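Side-chain contacts in CrmK (Actinoalloteichus sp. WH1-2216-6, PDB 5I1V), which is a flavin-dependent oxidoreductase that carries covalently bound FAD and acts in the recycling of a shunt product in caerulomycin biosynthesis: residues A[209-212]-A[213-216]; A[293-296]-A[297-300]; A[417-420]-A[421-425]; A[454-457]-A[458-461]. All blocks are in the same frame, centred on the assembly; numbering follows the deposited sequence.

Contact 1: residues A[209-212]-A[213-216]; sequences GDAP and EEAL
E214 and A215 turn their backbone N-H groups back to the carbonyls three residues earlier, E214 N lying 3.0 Å from A211 O and A215 N 3.0 Å from P212 O. These two successive bonds wind the chain into a single tight turn. The side chains of P212 and E213 run side by side: the glutamate bends at its second torsion (chi2 79°), which brings OE1 to 3.6 Å from P212 CD, while E213 OE2 reaches out of the turn to a salt bridge with R4 of the second subunit. The turn is the short helix 212-215 that follows strand 196-202, and P212, whose nitrogen has no hydrogen to donate, lies in it, packed on Y89, F96 and Y115. A glycine in its place lacks the pyrrolidine, and would probably leave a gap beside the E213 carboxylate and against these aromatic neighbours, with the backbone there freer to turn. E214 is bent in the same manner, bringing its OE1 to 3.1 Å from A211 CB, a tight approach. One water joins the two residues, accepting from A211 N at 2.9 Å and donating to E214 OE1 at 3.0 Å; E214 OE2 pairs with R218.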
ATOM      1  N   GLY A 209      26.234  10.758 -20.043  1.00 39.18           N
ATOM      2  CA  GLY A 209      26.731   9.395 -20.272  1.00 39.63           C
ATOM      3  C   GLY A 209      25.590   8.395 -20.355  1.00 41.16           C
ATOM      4  O   GLY A 209      24.477   8.735 -20.774  1.00 41.14           O
ATOM      5  N   ASP A 210      25.820   7.158 -19.955  1.00 38.36           N
ATOM      6  CA  ASP A 210      24.708   6.204 -20.012  1.00 39.83           C
ATOM      7  C   ASP A 210      24.548   5.210 -18.870  1.00 32.53           C
ATOM      8  O   ASP A 210      23.846   4.221 -19.000  1.00 32.49           O
ATOM      9  CB  ASP A 210      24.686   5.517 -21.369  1.00 44.90           C
ATOM     10  CG  ASP A 210      25.941   4.836 -21.657  1.00 48.87           C
ATOM     11  OD1 ASP A 210      26.520   4.303 -20.687  1.00 53.41           O
ATOM     12  OD2 ASP A 210      26.356   4.834 -22.836  1.00 58.97           O
ATOM     13  N   ALA A 211      25.161   5.499 -17.741  1.00 31.00           N
ATOM     14  CA  ALA A 211      24.838   4.804 -16.513  1.00 29.88           C
ATOM     15  C   ALA A 211      23.424   5.189 -16.020  1.00 26.33           C
ATOM     16  O   ALA A 211      22.981   6.347 -16.133  1.00 25.61           O
ATOM     17  CB  ALA A 211      25.867   5.091 -15.438  1.00 30.07           C
ATOM     18  N   PRO A 212      22.722   4.199 -15.456  1.00 25.04           N
ATOM     19  CA  PRO A 212      21.370   4.463 -15.045  1.00 23.12           C
ATOM     20  C   PRO A 212      21.340   5.407 -13.889  1.00 23.26           C
ATOM     21  O   PRO A 212      20.411   6.165 -13.763  1.00 21.54           O
ATOM     22  CB  PRO A 212      20.852   3.084 -14.605  1.00 26.15           C
ATOM     23  CG  PRO A 212      22.028   2.159 -14.555  1.00 25.90           C
ATOM     24  CD  PRO A 212      23.035   2.751 -15.493  1.00 27.03           C
ATOM     25  N   GLU A 213      22.388   5.385 -13.049  1.00 23.07           N
ATOM     26  CA  GLU A 213      22.482   6.310 -11.936  1.00 23.39           C
ATOM     27  C   GLU A 213      22.477   7.786 -12.359  1.00 23.07           C
ATOM     28  O   GLU A 213      22.293   8.675 -11.508  1.00 21.09           O
ATOM     29  CB  GLU A 213      23.738   6.021 -11.129  1.00 26.95           C
ATOM     30  CG  GLU A 213      23.655   4.743 -10.331  1.00 28.85           C
ATOM     31  CD  GLU A 213      23.901   3.481 -11.161  1.00 31.95           C
ATOM     32  OE1 GLU A 213      24.456   3.541 -12.280  1.00 31.45           O
ATOM     33  OE2 GLU A 213      23.530   2.406 -10.664  1.00 35.84           O
ATOM     34  N   GLU A 214      22.763   8.040 -13.627  1.00 22.93           N
ATOM     35  CA  GLU A 214      22.739   9.390 -14.174  1.00 26.98           C
ATOM     36  C   GLU A 214      21.555   9.674 -15.095  1.00 24.99           C
ATOM     37  O   GLU A 214      21.376  10.820 -15.518  1.00 25.73           O
ATOM     38  CB  GLU A 214      24.027   9.649 -14.946  1.00 30.70           C
ATOM     39  CG  GLU A 214      25.182  10.064 -14.053  1.00 35.52           C
ATOM     40  CD  GLU A 214      25.818   8.882 -13.379  1.00 43.40           C
ATOM     41  OE1 GLU A 214      26.166   7.926 -14.107  1.00 46.69           O
ATOM     42  OE2 GLU A 214      25.969   8.914 -12.130  1.00 53.50           O
ATOM     43  N   ALA A 215      20.770   8.647 -15.427  1.00 21.51           N
ATOM     44  CA  ALA A 215      19.754   8.790 -16.452  1.00 20.96           C
ATOM     45  C   ALA A 215      18.491   9.489 -15.946  1.00 20.51           C
ATOM     46  O   ALA A 215      17.733  10.028 -16.741  1.00 21.56           O
ATOM     47  CB  ALA A 215      19.438   7.449 -17.074  1.00 20.90           C
ATOM     48  N   LEU A 216      18.312   9.575 -14.637  1.00 19.49           N
ATOM     49  CA  LEU A 216      17.215  10.349 -14.025  1.00 18.87           C
ATOM     50  C   LEU A 216      17.745  11.084 -12.818  1.00 21.75           C
ATOM     51  O   LEU A 216      18.792  10.709 -12.281  1.00 22.91           O
ATOM     52  CB  LEU A 216      16.061   9.416 -13.606  1.00 17.65           C
ATOM     53  CG  LEU A 216      15.002   8.948 -14.631  1.00 16.40           C
ATOM     54  CD1 LEU A 216      14.044   7.935 -14.064  1.00 17.54           C
ATOM     55  CD2 LEU A 216      14.247  10.081 -15.301  1.00 17.17           C
TER
HETATM   56  O   HOH W   1      26.453   7.970 -17.085  1.00 36.48           O

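Contact 2: residues A[293-296]-A[297-300]; sequences ERMS and WFLA
W297 lies along the outer side of helix 291-303 against the residues four and three positions back, E293 and R294, and shows how an amphipathic helix treats its two faces. W297 N donates to E293 O at 2.9 Å, and the same oxygen lies over one face of the indole, 3.3 Å from W297 CG. At the benzene end of the indole, R294 comes in at the edge. Its guanidinium stands almost at right angles to the ring, the planes 88° apart, with W297 CZ3 3.8 Å from R294 NH1 and lying over the guanidinium face. The meeting is thus edge to face, with the arginine supplying the face, and it does not use the pi cloud of the tryptophan; R294 NH1 is bonded to N261 and NE to P289 O. The E293 carboxylate approaches the same ring at W297 CZ2, its plane inclined to it by 54°.

On the inner side, M295 faces the eight-stranded antiparallel sheet, touching A226, A282 and I284. Its CG extends anti to the backbone N (chi1 178°), after which the chain curls, placing SD at the edge of the F298 ring, 4.2 Å from F298 CD2. S296 adds a polar fringe: its OG bonds to R314, and its carbonyl receives A300 N. L299, one turn on, crosses the methionine, its CD1 4.1 Å from M295 CG and its CG only 3.2 Å from M295 O.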
ATOM      1  N   GLU A 293      15.159  26.840   9.386  1.00 39.52           N
ATOM      2  CA  GLU A 293      14.649  28.185   9.635  1.00 37.96           C
ATOM      3  C   GLU A 293      13.631  28.621   8.624  1.00 34.99           C
ATOM      4  O   GLU A 293      12.678  29.345   8.971  1.00 33.38           O
ATOM      5  CB  GLU A 293      15.773  29.229   9.619  1.00 46.43           C
ATOM      6  CG  GLU A 293      16.310  29.592  10.995  1.00 54.56           C
ATOM      7  CD  GLU A 293      17.021  30.940  11.015  1.00 61.10           C
ATOM      8  OE1 GLU A 293      16.567  31.844  11.762  1.00 65.96           O
ATOM      9  OE2 GLU A 293      18.027  31.104  10.284  1.00 65.69           O
ATOM     10  N   ARG A 294      13.838  28.229   7.371  1.00 32.45           N
ATOM     11  CA  ARG A 294      12.896  28.583   6.311  1.00 30.54           C
ATOM     12  C   ARG A 294      11.528  27.975   6.588  1.00 31.15           C
ATOM     13  O   ARG A 294      10.485  28.605   6.339  1.00 30.33           O
ATOM     14  CB  ARG A 294      13.433  28.168   4.941  1.00 31.28           C
ATOM     15  CG  ARG A 294      14.545  29.073   4.488  1.00 30.95           C
ATOM     16  CD  ARG A 294      15.165  28.764   3.128  1.00 33.47           C
ATOM     17  NE  ARG A 294      16.133  29.825   2.895  1.00 35.41           N
ATOM     18  CZ  ARG A 294      15.803  31.083   2.591  1.00 34.75           C
ATOM     19  NH1 ARG A 294      14.539  31.432   2.367  1.00 36.95           N
ATOM     20  NH2 ARG A 294      16.743  31.994   2.480  1.00 37.26           N
ATOM     21  N   MET A 295      11.521  26.753   7.108  1.00 29.10           N
ATOM     22  CA  MET A 295      10.273  26.108   7.466  1.00 30.09           C
ATOM     23  C   MET A 295       9.617  26.873   8.642  1.00 30.44           C
ATOM     24  O   MET A 295       8.410  27.052   8.664  1.00 30.01           O
ATOM     25  CB  MET A 295      10.526  24.654   7.866  1.00 31.06           C
ATOM     26  CG  MET A 295       9.285  23.886   8.318  1.00 30.79           C
ATOM     27  SD  MET A 295       8.048  23.641   7.027  1.00 33.45           S
ATOM     28  CE  MET A 295       8.942  22.532   5.897  1.00 32.00           C
ATOM     29  N   SER A 296      10.420  27.298   9.617  1.00 28.81           N
ATOM     30  CA  SER A 296       9.891  28.129  10.741  1.00 33.00           C
ATOM     31  C   SER A 296       9.265  29.419  10.262  1.00 30.37           C
ATOM     32  O   SER A 296       8.181  29.774  10.725  1.00 34.37           O
ATOM     33  CB  SER A 296      10.992  28.434  11.752  1.00 33.76           C
ATOM     34  OG  SER A 296      11.323  27.239  12.462  1.00 35.23           O
ATOM     35  N   TRP A 297       9.945  30.107   9.342  1.00 31.30           N
ATOM     36  CA  TRP A 297       9.445  31.364   8.766  1.00 33.23           C
ATOM     37  C   TRP A 297       8.127  31.152   8.090  1.00 33.22           C
ATOM     38  O   TRP A 297       7.203  31.966   8.232  1.00 29.74           O
ATOM     39  CB  TRP A 297      10.410  31.989   7.744  1.00 34.22           C
ATOM     40  CG  TRP A 297      11.688  32.440   8.338  1.00 37.47           C
ATOM     41  CD1 TRP A 297      11.913  32.793   9.653  1.00 39.70           C
ATOM     42  CD2 TRP A 297      12.932  32.598   7.657  1.00 38.43           C
ATOM     43  NE1 TRP A 297      13.237  33.133   9.821  1.00 42.64           N
ATOM     44  CE2 TRP A 297      13.882  33.026   8.613  1.00 41.67           C
ATOM     45  CE3 TRP A 297      13.341  32.423   6.328  1.00 40.61           C
ATOM     46  CZ2 TRP A 297      15.225  33.275   8.277  1.00 46.40           C
ATOM     47  CZ3 TRP A 297      14.684  32.651   5.996  1.00 42.20           C
ATOM     48  CH2 TRP A 297      15.600  33.095   6.962  1.00 44.16           C
ATOM     49  N   PHE A 298       8.039  30.047   7.348  1.00 28.58           N
ATOM     50  CA  PHE A 298       6.815  29.732   6.644  1.00 29.42           C
ATOM     51  C   PHE A 298       5.685  29.476   7.651  1.00 29.97           C
ATOM     52  O   PHE A 298       4.631  30.070   7.550  1.00 30.52           O
ATOM     53  CB  PHE A 298       7.044  28.541   5.691  1.00 29.12           C
ATOM     54  CG  PHE A 298       5.780  27.919   5.177  1.00 27.37           C
ATOM     55  CD1 PHE A 298       4.969  28.621   4.328  1.00 26.95           C
ATOM     56  CD2 PHE A 298       5.433  26.593   5.512  1.00 27.84           C
ATOM     57  CE1 PHE A 298       3.786  28.056   3.849  1.00 29.51           C
ATOM     58  CE2 PHE A 298       4.274  26.019   5.022  1.00 27.21           C
ATOM     59  CZ  PHE A 298       3.447  26.752   4.194  1.00 27.28           C
ATOM     60  N   LEU A 299       5.934  28.631   8.647  1.00 30.24           N
ATOM     61  CA  LEU A 299       4.921  28.292   9.628  1.00 32.55           C
ATOM     62  C   LEU A 299       4.451  29.556  10.415  1.00 31.55           C
ATOM     63  O   LEU A 299       3.276  29.701  10.708  1.00 32.55           O
ATOM     64  CB  LEU A 299       5.431  27.213  10.578  1.00 32.87           C
ATOM     65  CG  LEU A 299       5.713  25.832   9.958  1.00 35.43           C
ATOM     66  CD1 LEU A 299       6.338  24.948  11.013  1.00 36.29           C
ATOM     67  CD2 LEU A 299       4.443  25.193   9.399  1.00 35.86           C
ATOM     68  N   ALA A 300       5.365  30.474  10.702  1.00 33.45           N
ATOM     69  CA  ALA A 300       4.991  31.745  11.362  1.00 33.94           C
ATOM     70  C   ALA A 300       4.089  32.613  10.485  1.00 35.79           C
ATOM     71  O   ALA A 300       3.117  33.196  10.988  1.00 33.09           O
ATOM     72  CB  ALA A 300       6.232  32.529  11.771  1.00 36.09           C
TER

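Contact 3: residues A[417-420]-A[421-425]; sequences HLRW and IREIY
W420 and I424 meet one turn apart on helix 414-428, on its buried flank. The indole leaves the helix with CG anti to the backbone N (chi1 -178°), which aligns it with the isoleucine, both side chains pointing the same way. I424 CG2 forms a CH-pi contact over the face of the six-membered ring, 4.2 Å from its centroid and 13° off the normal, and I424 CD1 touches W420 CZ2 at 4.0 Å. Outside the pair, W420 NE1 donates to H362 O and the ring stacks on Y368. Replacing W420 by alanine would probably leave I424 CG2 without its aromatic face, H362 O without this donor and a gap beside Y368.

This helix packs against strands 339-347 and 400-408 of the eight-stranded sheet and beside helix 353-364; I421, whose CG2 is 3.5 Å from L418 O, faces those strands. Toward the solvent side the arrangement becomes polar. R422, its chain extended, runs straight back along the helix, sliding its aliphatic stem over L418 O, 3.3 Å from R422 CD, and setting one guanidinium face above L418 CB, 3.9 Å from R422 NH1; NE makes a salt bridge with D453. R419 and E423 lie alongside each other, the arginine stem against the glutamate carboxylate, R419 CG being 3.6 Å from E423 OE2, whereas R419 NE remains 4.9 Å from that oxygen.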
ATOM      1  N   HIS A 417     -23.738  13.741  -1.159  1.00 32.48           N
ATOM      2  CA  HIS A 417     -22.309  13.983  -1.432  1.00 29.87           C
ATOM      3  C   HIS A 417     -22.073  14.648  -2.763  1.00 27.89           C
ATOM      4  O   HIS A 417     -21.280  15.553  -2.839  1.00 29.84           O
ATOM      5  CB  HIS A 417     -21.525  12.708  -1.338  1.00 29.10           C
ATOM      6  CG  HIS A 417     -21.630  12.077  -0.003  1.00 31.94           C
ATOM      7  ND1 HIS A 417     -21.342  12.762   1.152  1.00 33.44           N
ATOM      8  CD2 HIS A 417     -22.083  10.866   0.376  1.00 31.18           C
ATOM      9  CE1 HIS A 417     -21.573  11.983   2.192  1.00 35.23           C
ATOM     10  NE2 HIS A 417     -22.005  10.815   1.745  1.00 34.62           N
ATOM     11  N   LEU A 418     -22.754  14.214  -3.822  1.00 29.68           N
ATOM     12  CA  LEU A 418     -22.582  14.830  -5.129  1.00 29.59           C
ATOM     13  C   LEU A 418     -23.097  16.245  -5.072  1.00 30.35           C
ATOM     14  O   LEU A 418     -22.500  17.188  -5.630  1.00 27.69           O
ATOM     15  CB  LEU A 418     -23.323  14.048  -6.235  1.00 29.88           C
ATOM     16  CG  LEU A 418     -22.705  12.694  -6.653  1.00 29.27           C
ATOM     17  CD1 LEU A 418     -23.678  11.909  -7.487  1.00 28.19           C
ATOM     18  CD2 LEU A 418     -21.441  12.967  -7.444  1.00 31.88           C
ATOM     19  N   ARG A 419     -24.208  16.425  -4.376  1.00 31.66           N
ATOM     20  CA  ARG A 419     -24.724  17.788  -4.254  1.00 32.29           C
ATOM     21  C   ARG A 419     -23.739  18.683  -3.500  1.00 29.08           C
ATOM     22  O   ARG A 419     -23.494  19.781  -3.951  1.00 27.53           O
ATOM     23  CB  ARG A 419     -26.154  17.838  -3.684  1.00 35.52           C
ATOM     24  CG  ARG A 419     -26.723  19.249  -3.623  1.00 43.46           C
ATOM     25  CD  ARG A 419     -28.225  19.319  -3.253  1.00 45.98           C
ATOM     26  NE  ARG A 419     -28.546  18.541  -2.053  1.00 53.86           N
ATOM     27  CZ  ARG A 419     -29.107  17.323  -2.038  1.00 60.32           C
ATOM     28  NH1 ARG A 419     -29.448  16.687  -3.166  1.00 62.68           N
ATOM     29  NH2 ARG A 419     -29.332  16.727  -0.871  1.00 62.00           N
ATOM     30  N   TRP A 420     -23.114  18.207  -2.428  1.00 29.68           N
ATOM     31  CA  TRP A 420     -22.200  19.053  -1.631  1.00 29.87           C
ATOM     32  C   TRP A 420     -20.975  19.554  -2.436  1.00 31.16           C
ATOM     33  O   TRP A 420     -20.660  20.753  -2.437  1.00 29.48           O
ATOM     34  CB  TRP A 420     -21.719  18.318  -0.377  1.00 31.39           C
ATOM     35  CG  TRP A 420     -20.820  19.182   0.472  1.00 32.35           C
ATOM     36  CD1 TRP A 420     -21.217  20.079   1.432  1.00 37.72           C
ATOM     37  CD2 TRP A 420     -19.391  19.295   0.387  1.00 34.10           C
ATOM     38  NE1 TRP A 420     -20.105  20.733   1.961  1.00 35.60           N
ATOM     39  CE2 TRP A 420     -18.982  20.259   1.338  1.00 33.62           C
ATOM     40  CE3 TRP A 420     -18.405  18.652  -0.387  1.00 33.20           C
ATOM     41  CZ2 TRP A 420     -17.649  20.600   1.519  1.00 31.73           C
ATOM     42  CZ3 TRP A 420     -17.076  19.016  -0.216  1.00 31.51           C
ATOM     43  CH2 TRP A 420     -16.712  19.967   0.741  1.00 33.81           C
ATOM     44  N   ILE A 421     -20.323  18.637  -3.166  1.00 28.85           N
ATOM     45  CA  ILE A 421     -19.128  18.998  -3.919  1.00 27.91           C
ATOM     46  C   ILE A 421     -19.480  19.863  -5.129  1.00 27.64           C
ATOM     47  O   ILE A 421     -18.735  20.763  -5.479  1.00 26.83           O
ATOM     48  CB  ILE A 421     -18.288  17.752  -4.311  1.00 26.46           C
ATOM     49  CG1 ILE A 421     -16.924  18.201  -4.816  1.00 26.37           C
ATOM     50  CG2 ILE A 421     -19.001  16.833  -5.326  1.00 26.87           C
ATOM     51  CD1 ILE A 421     -15.913  17.054  -4.947  1.00 24.80           C
ATOM     52  N   ARG A 422     -20.637  19.628  -5.754  1.00 26.71           N
ATOM     53  CA  ARG A 422     -21.035  20.443  -6.878  1.00 27.58           C
ATOM     54  C   ARG A 422     -21.319  21.884  -6.494  1.00 29.57           C
ATOM     55  O   ARG A 422     -20.951  22.819  -7.213  1.00 28.25           O
ATOM     56  CB  ARG A 422     -22.231  19.845  -7.563  1.00 30.17           C
ATOM     57  CG  ARG A 422     -21.843  18.683  -8.462  1.00 30.90           C
ATOM     58  CD  ARG A 422     -23.053  17.851  -8.797  1.00 32.95           C
ATOM     59  NE  ARG A 422     -22.690  16.820  -9.733  1.00 34.80           N
ATOM     60  CZ  ARG A 422     -23.465  15.793 -10.029  1.00 37.96           C
ATOM     61  NH1 ARG A 422     -24.666  15.665  -9.465  1.00 35.76           N
ATOM     62  NH2 ARG A 422     -23.035  14.910 -10.907  1.00 37.65           N
ATOM     63  N   GLU A 423     -21.972  22.038  -5.350  1.00 32.14           N
ATOM     64  CA  GLU A 423     -22.372  23.369  -4.876  1.00 33.35           C
ATOM     65  C   GLU A 423     -21.184  24.174  -4.354  1.00 30.53           C
ATOM     66  O   GLU A 423     -21.055  25.356  -4.693  1.00 30.66           O
ATOM     67  CB  GLU A 423     -23.489  23.233  -3.837  1.00 34.33           C
ATOM     68  CG  GLU A 423     -24.794  22.842  -4.523  1.00 37.95           C
ATOM     69  CD  GLU A 423     -26.037  22.866  -3.632  1.00 43.73           C
ATOM     70  OE1 GLU A 423     -25.901  22.927  -2.381  1.00 45.37           O
ATOM     71  OE2 GLU A 423     -27.161  22.757  -4.202  1.00 44.96           O
ATOM     72  N   ILE A 424     -20.288  23.542  -3.589  1.00 29.55           N
ATOM     73  CA  ILE A 424     -19.105  24.276  -3.128  1.00 27.88           C
ATOM     74  C   ILE A 424     -18.274  24.770  -4.300  1.00 28.81           C
ATOM     75  O   ILE A 424     -17.802  25.907  -4.283  1.00 30.03           O
ATOM     76  CB  ILE A 424     -18.233  23.527  -2.118  1.00 30.12           C
ATOM     77  CG1 ILE A 424     -17.102  24.443  -1.621  1.00 30.32           C
ATOM     78  CG2 ILE A 424     -17.642  22.220  -2.684  1.00 28.53           C
ATOM     79  CD1 ILE A 424     -16.332  23.870  -0.435  1.00 30.09           C
ATOM     80  N   TYR A 425     -18.078  23.915  -5.321  1.00 27.53           N
ATOM     81  CA  TYR A 425     -17.240  24.265  -6.455  1.00 27.71           C
ATOM     82  C   TYR A 425     -17.939  25.317  -7.293  1.00 29.61           C
ATOM     83  O   TYR A 425     -17.294  26.240  -7.782  1.00 30.10           O
ATOM     84  CB  TYR A 425     -16.988  23.008  -7.277  1.00 27.42           C
ATOM     85  CG  TYR A 425     -16.049  23.073  -8.433  1.00 26.00           C
ATOM     86  CD1 TYR A 425     -14.694  22.756  -8.267  1.00 23.89           C
ATOM     87  CD2 TYR A 425     -16.517  23.310  -9.717  1.00 24.84           C
ATOM     88  CE1 TYR A 425     -13.829  22.736  -9.367  1.00 22.43           C
ATOM     89  CE2 TYR A 425     -15.661  23.292 -10.801  1.00 24.19           C
ATOM     90  CZ  TYR A 425     -14.320  22.997 -10.610  1.00 22.46           C
ATOM     91  OH  TYR A 425     -13.532  22.950 -11.721  1.00 23.94           O
TER

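Contact 4: residues A[454-457]-A[458-461]; sequences LADP and EWNT
A trans first torsion in D456 (chi1 -174°) swings its carboxylate forward onto the next residues, and a like one in N460 (chi1 -176°) turns its amide back to L454. The result is an Asx motif built on an Asp-Pro pair. D456 OD1 accepts E458 N at 3.0 Å, met from above the carboxylate plane, while the backbone D456 O receives two donors, W459 N at 3.0 Å and N460 N at 2.9 Å. One aspartate therefore ties down three consecutive N-H groups and folds the loop before helix 466-471 back on itself.

The second carboxylate oxygen is also engaged. D456 OD2 lies in the plane of the W459 ring at its edge, 3.6 Å from CD1, with carboxylate and ring nearly perpendicular. A water donates to both D456 OD2, at 2.6 Å, and E458 OE1, at 2.9 Å, bridging two carboxylates whose like charges it would be expected to screen. N460 is held by both ends of its amide, OD1 by S462 OG, and ND2 by V464 O as well as by L454 O, toward which it donates at 2.8 Å, almost perfectly straight (179°) and in its own amide plane.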
ATOM      1  N   LEU A 454     -18.169  19.516 -16.013  1.00 27.88           N
ATOM      2  CA  LEU A 454     -17.703  20.658 -16.827  1.00 28.44           C
ATOM      3  C   LEU A 454     -18.311  20.644 -18.212  1.00 30.39           C
ATOM      4  O   LEU A 454     -18.224  21.614 -18.909  1.00 30.86           O
ATOM      5  CB  LEU A 454     -16.166  20.792 -16.898  1.00 28.13           C
ATOM      6  CG  LEU A 454     -15.368  20.845 -15.589  1.00 31.89           C
ATOM      7  CD1 LEU A 454     -13.887  21.126 -15.832  1.00 34.46           C
ATOM      8  CD2 LEU A 454     -15.928  21.808 -14.566  1.00 31.73           C
ATOM      9  N   ALA A 455     -18.927  19.541 -18.621  1.00 33.03           N
ATOM     10  CA  ALA A 455     -19.636  19.506 -19.893  1.00 36.30           C
ATOM     11  C   ALA A 455     -21.153  19.525 -19.680  1.00 35.92           C
ATOM     12  O   ALA A 455     -21.921  19.346 -20.623  1.00 40.48           O
ATOM     13  CB  ALA A 455     -19.219  18.276 -20.692  1.00 35.27           C
ATOM     14  N   ASP A 456     -21.575  19.716 -18.434  1.00 33.95           N
ATOM     15  CA  ASP A 456     -22.995  19.645 -18.073  1.00 37.82           C
ATOM     16  C   ASP A 456     -23.519  21.077 -18.028  1.00 36.54           C
ATOM     17  O   ASP A 456     -23.092  21.830 -17.165  1.00 33.16           O
ATOM     18  CB  ASP A 456     -23.158  19.026 -16.701  1.00 36.48           C
ATOM     19  CG  ASP A 456     -24.600  18.792 -16.332  1.00 36.54           C
ATOM     20  OD1 ASP A 456     -25.488  19.517 -16.822  1.00 38.27           O
ATOM     21  OD2 ASP A 456     -24.852  17.891 -15.532  1.00 33.32           O
ATOM     22  N   PRO A 457     -24.449  21.449 -18.934  1.00 41.66           N
ATOM     23  CA  PRO A 457     -24.851  22.869 -18.945  1.00 40.33           C
ATOM     24  C   PRO A 457     -25.591  23.359 -17.674  1.00 40.42           C
ATOM     25  O   PRO A 457     -25.702  24.533 -17.473  1.00 38.54           O
ATOM     26  CB  PRO A 457     -25.715  23.011 -20.204  1.00 44.00           C
ATOM     27  CG  PRO A 457     -25.749  21.669 -20.868  1.00 45.73           C
ATOM     28  CD  PRO A 457     -25.097  20.650 -19.990  1.00 42.83           C
ATOM     29  N   GLU A 458     -26.045  22.469 -16.802  1.00 40.64           N
ATOM     30  CA  GLU A 458     -26.555  22.892 -15.510  1.00 40.62           C
ATOM     31  C   GLU A 458     -25.479  23.389 -14.534  1.00 40.67           C
ATOM     32  O   GLU A 458     -25.787  24.216 -13.689  1.00 40.93           O
ATOM     33  CB  GLU A 458     -27.333  21.758 -14.853  1.00 46.63           C
ATOM     34  CG  GLU A 458     -27.709  22.049 -13.402  1.00 51.51           C
ATOM     35  CD  GLU A 458     -28.649  21.026 -12.803  1.00 54.85           C
ATOM     36  OE1 GLU A 458     -29.076  20.086 -13.519  1.00 59.14           O
ATOM     37  OE2 GLU A 458     -28.951  21.163 -11.600  1.00 56.35           O
ATOM     38  N   TRP A 459     -24.242  22.863 -14.622  1.00 35.15           N
ATOM     39  CA  TRP A 459     -23.139  23.246 -13.711  1.00 34.35           C
ATOM     40  C   TRP A 459     -22.101  24.170 -14.354  1.00 33.11           C
ATOM     41  O   TRP A 459     -21.420  24.948 -13.674  1.00 35.47           O
ATOM     42  CB  TRP A 459     -22.452  21.966 -13.155  1.00 34.95           C
ATOM     43  CG  TRP A 459     -23.403  21.189 -12.334  1.00 34.82           C
ATOM     44  CD1 TRP A 459     -24.072  20.024 -12.679  1.00 36.06           C
ATOM     45  CD2 TRP A 459     -23.914  21.578 -11.060  1.00 34.60           C
ATOM     46  NE1 TRP A 459     -24.939  19.674 -11.670  1.00 36.49           N
ATOM     47  CE2 TRP A 459     -24.871  20.617 -10.676  1.00 34.30           C
ATOM     48  CE3 TRP A 459     -23.653  22.648 -10.207  1.00 36.57           C
ATOM     49  CZ2 TRP A 459     -25.539  20.680  -9.457  1.00 35.22           C
ATOM     50  CZ3 TRP A 459     -24.332  22.716  -8.990  1.00 34.73           C
ATOM     51  CH2 TRP A 459     -25.255  21.735  -8.632  1.00 36.04           C
ATOM     52  N   ASN A 460     -21.937  24.043 -15.656  1.00 31.44           N
ATOM     53  CA  ASN A 460     -21.075  24.931 -16.409  1.00 31.42           C
ATOM     54  C   ASN A 460     -21.953  25.904 -17.189  1.00 31.43           C
ATOM     55  O   ASN A 460     -22.462  25.547 -18.254  1.00 32.69           O
ATOM     56  CB  ASN A 460     -20.194  24.132 -17.396  1.00 30.93           C
ATOM     57  CG  ASN A 460     -19.199  25.019 -18.138  1.00 31.61           C
ATOM     58  OD1 ASN A 460     -19.269  26.251 -18.078  1.00 34.68           O
ATOM     59  ND2 ASN A 460     -18.264  24.400 -18.834  1.00 32.42           N
ATOM     60  N   THR A 461     -22.115  27.119 -16.664  1.00 34.13           N
ATOM     61  CA  THR A 461     -22.863  28.153 -17.342  1.00 36.70           C
ATOM     62  C   THR A 461     -21.961  29.200 -17.941  1.00 39.26           C
ATOM     63  O   THR A 461     -22.425  30.270 -18.251  1.00 38.25           O
ATOM     64  CB  THR A 461     -23.881  28.836 -16.392  1.00 37.86           C
ATOM     65  OG1 THR A 461     -23.211  29.382 -15.256  1.00 36.74           O
ATOM     66  CG2 THR A 461     -24.898  27.829 -15.891  1.00 38.07           C
TER
HETATM   67  O   HOH W   2     -27.215  18.123 -14.543  1.00 46.42           O

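How the contacts relate
The four contacts follow one another along the chain, each complete before the next begins. Contact 1, at the subunit interface, stands apart: its centre is about 47 Å from those of contacts 3 and 4, on the opposite side of the chain's centre. Contacts 2 and 3, about 34 Å apart between centres, lie on separate helices, 291-303 and 414-428, packed against different strands of the same eight-stranded antiparallel sheet. Contacts 3 and 4 are neighbours, about 13 Å between centres, and touch directly: R422 CB meets W459 CH2 at 3.7 Å, and Y425 OH meets L454 CD2 at 3.9 Å. Helix 414-428 is thereby joined to the loop that also carries the FAD-binding residues Y446 and N448.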